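Long-range contact in probable Brix domain-containing ribosomal biogenesis protein (Methanothermobacter thermautotrophicus, PDB 1W94), which probably takes part in ribosome biogenesis as an RNA-binding, Imp4-like protein of the Brix family: residues D119-R124 / M133-A138. Residues are numbered along the deposited sequence; the frame is centred on the assembly and turned at random.
Sequences DAWSIR and MELMDA
The indole of Trp121 is clasped between two apolar side chains of the neighbouring strand. Leu135 lies over one face, its CB 4.2 Å from the centroid of the Trp121 six-membered ring in a CH-pi contact. Met133, an unbranched, flexible selenomethionine, turns its CE back (chi3 69°) over the opposite face, 4.1 Å from Trp121 CD2. The backbone N of Glu134 lies at the ring edge. A broad ring suits this place, where Ile24 and Met25 of helix 12-25 also pack on it; its buried NE1 has a weak hydrogen bond to Ala91 O. The Arg124 guanidinium is met edge-on: its chain, bent at chi2, brings NH1 2.6 Å from Glu134 OE1, a salt bridge on the anti lone pair with the planes 25° apart. An alanine at Glu134 would remove the carboxylate and would probably leave this guanidinium less firmly held. Ile123 and Met133 run side by side, Ile123 CG1 to Met133 CG at 3.9 Å. In this antiparallel hairpin Ser122 and Glu134 exchange two backbone hydrogen bonds. At the end away from the connecting loop, a G1 beta bulge sets Asp119 and Ala120 against Met136. Asp119 takes the left-handed position, commonly glycine; its N-H donates to Asp137 O from above the carbonyl plane (3.0 Å), and Ala88 N holds its OD1. Dispersion and CH-pi contacts thus bind the apolar face, while on the mixed face, with Ser122 and Met136, exposed Arg124 would probably favour an ionised Glu134.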
ATOM      1  N   ASP A 119      11.853   3.843  -9.154  1.00 30.80           N
ATOM      2  CA  ASP A 119      11.456   3.741  -7.736  1.00 30.53           C
ATOM      3  C   ASP A 119      10.120   4.441  -7.515  1.00 29.41           C
ATOM      4  O   ASP A 119       9.942   5.187  -6.541  1.00 29.71           O
ATOM      5  CB  ASP A 119      12.542   4.353  -6.830  1.00 30.71           C
ATOM      6  CG  ASP A 119      13.924   3.763  -7.095  1.00 32.87           C
ATOM      7  OD1 ASP A 119      14.068   2.526  -6.928  1.00 34.21           O
ATOM      8  OD2 ASP A 119      14.853   4.529  -7.479  1.00 33.13           O
ATOM      9  N   ALA A 120       9.197   4.228  -8.448  1.00 28.45           N
ATOM     10  CA  ALA A 120       7.965   5.032  -8.537  1.00 27.68           C
ATOM     11  C   ALA A 120       6.736   4.210  -8.922  1.00 27.60           C
ATOM     12  O   ALA A 120       6.864   3.120  -9.475  1.00 28.51           O
ATOM     13  CB  ALA A 120       8.166   6.173  -9.537  1.00 26.91           C
ATOM     14  N   TRP A 121       5.548   4.725  -8.614  1.00 27.10           N
ATOM     15  CA  TRP A 121       4.321   4.071  -9.016  1.00 27.13           C
ATOM     16  C   TRP A 121       3.776   4.616 -10.330  1.00 27.88           C
ATOM     17  O   TRP A 121       3.907   5.810 -10.673  1.00 27.54           O
ATOM     18  CB  TRP A 121       3.245   4.166  -7.927  1.00 26.66           C
ATOM     19  CG  TRP A 121       3.607   3.484  -6.651  1.00 27.45           C
ATOM     20  CD1 TRP A 121       4.247   4.037  -5.594  1.00 26.38           C
ATOM     21  CD2 TRP A 121       3.360   2.109  -6.301  1.00 26.70           C
ATOM     22  NE1 TRP A 121       4.402   3.101  -4.592  1.00 27.68           N
ATOM     23  CE2 TRP A 121       3.871   1.913  -5.008  1.00 27.04           C
ATOM     24  CE3 TRP A 121       2.778   1.012  -6.975  1.00 26.81           C
ATOM     25  CZ2 TRP A 121       3.805   0.674  -4.350  1.00 27.58           C
ATOM     26  CZ3 TRP A 121       2.684  -0.229  -6.293  1.00 26.38           C
ATOM     27  CH2 TRP A 121       3.210  -0.383  -5.030  1.00 26.68           C
ATOM     28  N   SER A 122       3.167   3.707 -11.078  1.00 27.52           N
ATOM     29  CA  SER A 122       2.435   4.051 -12.268  1.00 28.87           C
ATOM     30  C   SER A 122       0.980   3.678 -11.969  1.00 28.76           C
ATOM     31  O   SER A 122       0.726   2.562 -11.521  1.00 29.14           O
ATOM     32  CB  SER A 122       2.969   3.198 -13.400  1.00 28.73           C
ATOM     33  OG  SER A 122       2.502   3.640 -14.636  1.00 32.20           O
ATOM     34  N   ILE A 123       0.050   4.602 -12.188  1.00 28.34           N
ATOM     35  CA  ILE A 123      -1.384   4.348 -12.058  1.00 28.34           C
ATOM     36  C   ILE A 123      -2.045   4.360 -13.407  1.00 29.01           C
ATOM     37  O   ILE A 123      -1.864   5.304 -14.192  1.00 28.75           O
ATOM     38  CB  ILE A 123      -2.070   5.400 -11.198  1.00 29.08           C
ATOM     39  CG1 ILE A 123      -1.533   5.317  -9.768  1.00 28.73           C
ATOM     40  CG2 ILE A 123      -3.623   5.204 -11.219  1.00 29.60           C
ATOM     41  CD1 ILE A 123      -1.891   6.513  -8.889  1.00 30.17           C
ATOM     42  N   ARG A 124      -2.794   3.306 -13.719  1.00 29.15           N
ATOM     43  CA  ARG A 124      -3.505   3.300 -14.986  1.00 29.76           C
ATOM     44  C   ARG A 124      -4.862   2.616 -14.915  1.00 28.93           C
ATOM     45  O   ARG A 124      -5.144   1.909 -13.962  1.00 27.19           O
ATOM     46  CB  ARG A 124      -2.633   2.702 -16.096  1.00 30.54           C
ATOM     47  CG  ARG A 124      -2.806   1.207 -16.309  1.00 34.30           C
ATOM     48  CD  ARG A 124      -1.621   0.422 -15.837  1.00 41.53           C
ATOM     49  NE  ARG A 124      -1.623  -0.958 -16.342  1.00 45.97           N
ATOM     50  CZ  ARG A 124      -0.670  -1.849 -16.081  1.00 46.40           C
ATOM     51  NH1 ARG A 124       0.378  -1.509 -15.328  1.00 46.48           N
ATOM     52  NH2 ARG A 124      -0.763  -3.078 -16.574  1.00 46.36           N
HETATM   53  N   MSE A 133      -2.070  -0.138  -9.958  1.00 27.82           N
HETATM   54  CA  MSE A 133      -0.928   0.593  -9.462  1.00 30.52           C
HETATM   55  C   MSE A 133       0.243  -0.340  -9.581  1.00 28.98           C
HETATM   56  O   MSE A 133       0.300  -1.368  -8.909  1.00 29.88           O
HETATM   57  CB  MSE A 133      -1.078   0.989  -7.997  1.00 29.17           C
HETATM   58  CG  MSE A 133      -2.153   1.988  -7.739  1.00 33.83           C
HETATM   59 SE   MSE A 133      -2.146   2.477  -5.861  1.00 42.16          SE
HETATM   60  CE  MSE A 133      -0.504   3.442  -5.781  1.00 36.19           C
ATOM     61  N   GLU A 134       1.170   0.022 -10.447  1.00 28.22           N
ATOM     62  CA  GLU A 134       2.302  -0.821 -10.726  1.00 28.67           C
ATOM     63  C   GLU A 134       3.601  -0.148 -10.292  1.00 27.77           C
ATOM     64  O   GLU A 134       3.863   1.007 -10.622  1.00 27.14           O
ATOM     65  CB  GLU A 134       2.366  -1.124 -12.202  1.00 28.70           C
ATOM     66  CG  GLU A 134       3.681  -1.720 -12.624  1.00 32.74           C
ATOM     67  CD  GLU A 134       3.499  -2.687 -13.746  1.00 37.96           C
ATOM     68  OE1 GLU A 134       2.695  -2.375 -14.651  1.00 40.06           O
ATOM     69  OE2 GLU A 134       4.144  -3.761 -13.708  1.00 41.79           O
ATOM     70  N   LEU A 135       4.406  -0.903  -9.569  1.00 26.52           N
ATOM     71  CA  LEU A 135       5.690  -0.423  -9.114  1.00 27.07           C
ATOM     72  C   LEU A 135       6.694  -0.498 -10.261  1.00 28.24           C
ATOM     73  O   LEU A 135       6.820  -1.543 -10.926  1.00 27.95           O
ATOM     74  CB  LEU A 135       6.174  -1.252  -7.909  1.00 26.43           C
ATOM     75  CG  LEU A 135       7.510  -0.860  -7.273  1.00 25.72           C
ATOM     76  CD1 LEU A 135       7.418   0.575  -6.824  1.00 25.40           C
ATOM     77  CD2 LEU A 135       7.848  -1.789  -6.093  1.00 23.33           C
HETATM   78  N   MSE A 136       7.377   0.626 -10.501  1.00 29.15           N
HETATM   79  CA  MSE A 136       8.488   0.692 -11.418  1.00 29.20           C
HETATM   80  C   MSE A 136       9.748   0.646 -10.572  1.00 28.58           C
HETATM   81  O   MSE A 136       9.860   1.361  -9.580  1.00 26.30           O
HETATM   82  CB  MSE A 136       8.455   1.993 -12.227  1.00 30.97           C
HETATM   83  CG  MSE A 136       7.180   2.224 -13.054  1.00 37.79           C
HETATM   84 SE   MSE A 136       6.688   0.663 -14.159  1.00 53.71          SE
HETATM   85  CE  MSE A 136       7.751   0.953 -15.685  1.00 48.13           C
ATOM     86  N   ASP A 137      10.713  -0.174 -10.974  1.00 27.90           N
ATOM     87  CA  ASP A 137      11.918  -0.355 -10.155  1.00 28.58           C
ATOM     88  C   ASP A 137      13.007   0.711 -10.396  1.00 27.88           C
ATOM     89  O   ASP A 137      12.781   1.702 -11.110  1.00 27.70           O
ATOM     90  CB  ASP A 137      12.474  -1.787 -10.279  1.00 28.70           C
ATOM     91  CG  ASP A 137      12.975  -2.114 -11.662  1.00 30.07           C
ATOM     92  OD1 ASP A 137      13.357  -1.191 -12.440  1.00 28.07           O
ATOM     93  OD2 ASP A 137      12.992  -3.329 -11.970  1.00 33.70           O
ATOM     94  N   ALA A 138      14.178   0.497  -9.801  1.00 27.49           N
ATOM     95  CA  ALA A 138      15.296   1.456  -9.876  1.00 27.41           C
ATOM     96  C   ALA A 138      15.777   1.728 -11.295  1.00 27.87           C
ATOM     97  O   ALA A 138      16.565   2.644 -11.515  1.00 27.83           O
ATOM     98  CB  ALA A 138      16.462   0.972  -9.023  1.00 26.90           C
TER
HETATM   99  O   HOH W   1      17.111   4.445  -9.030  1.00 37.87           O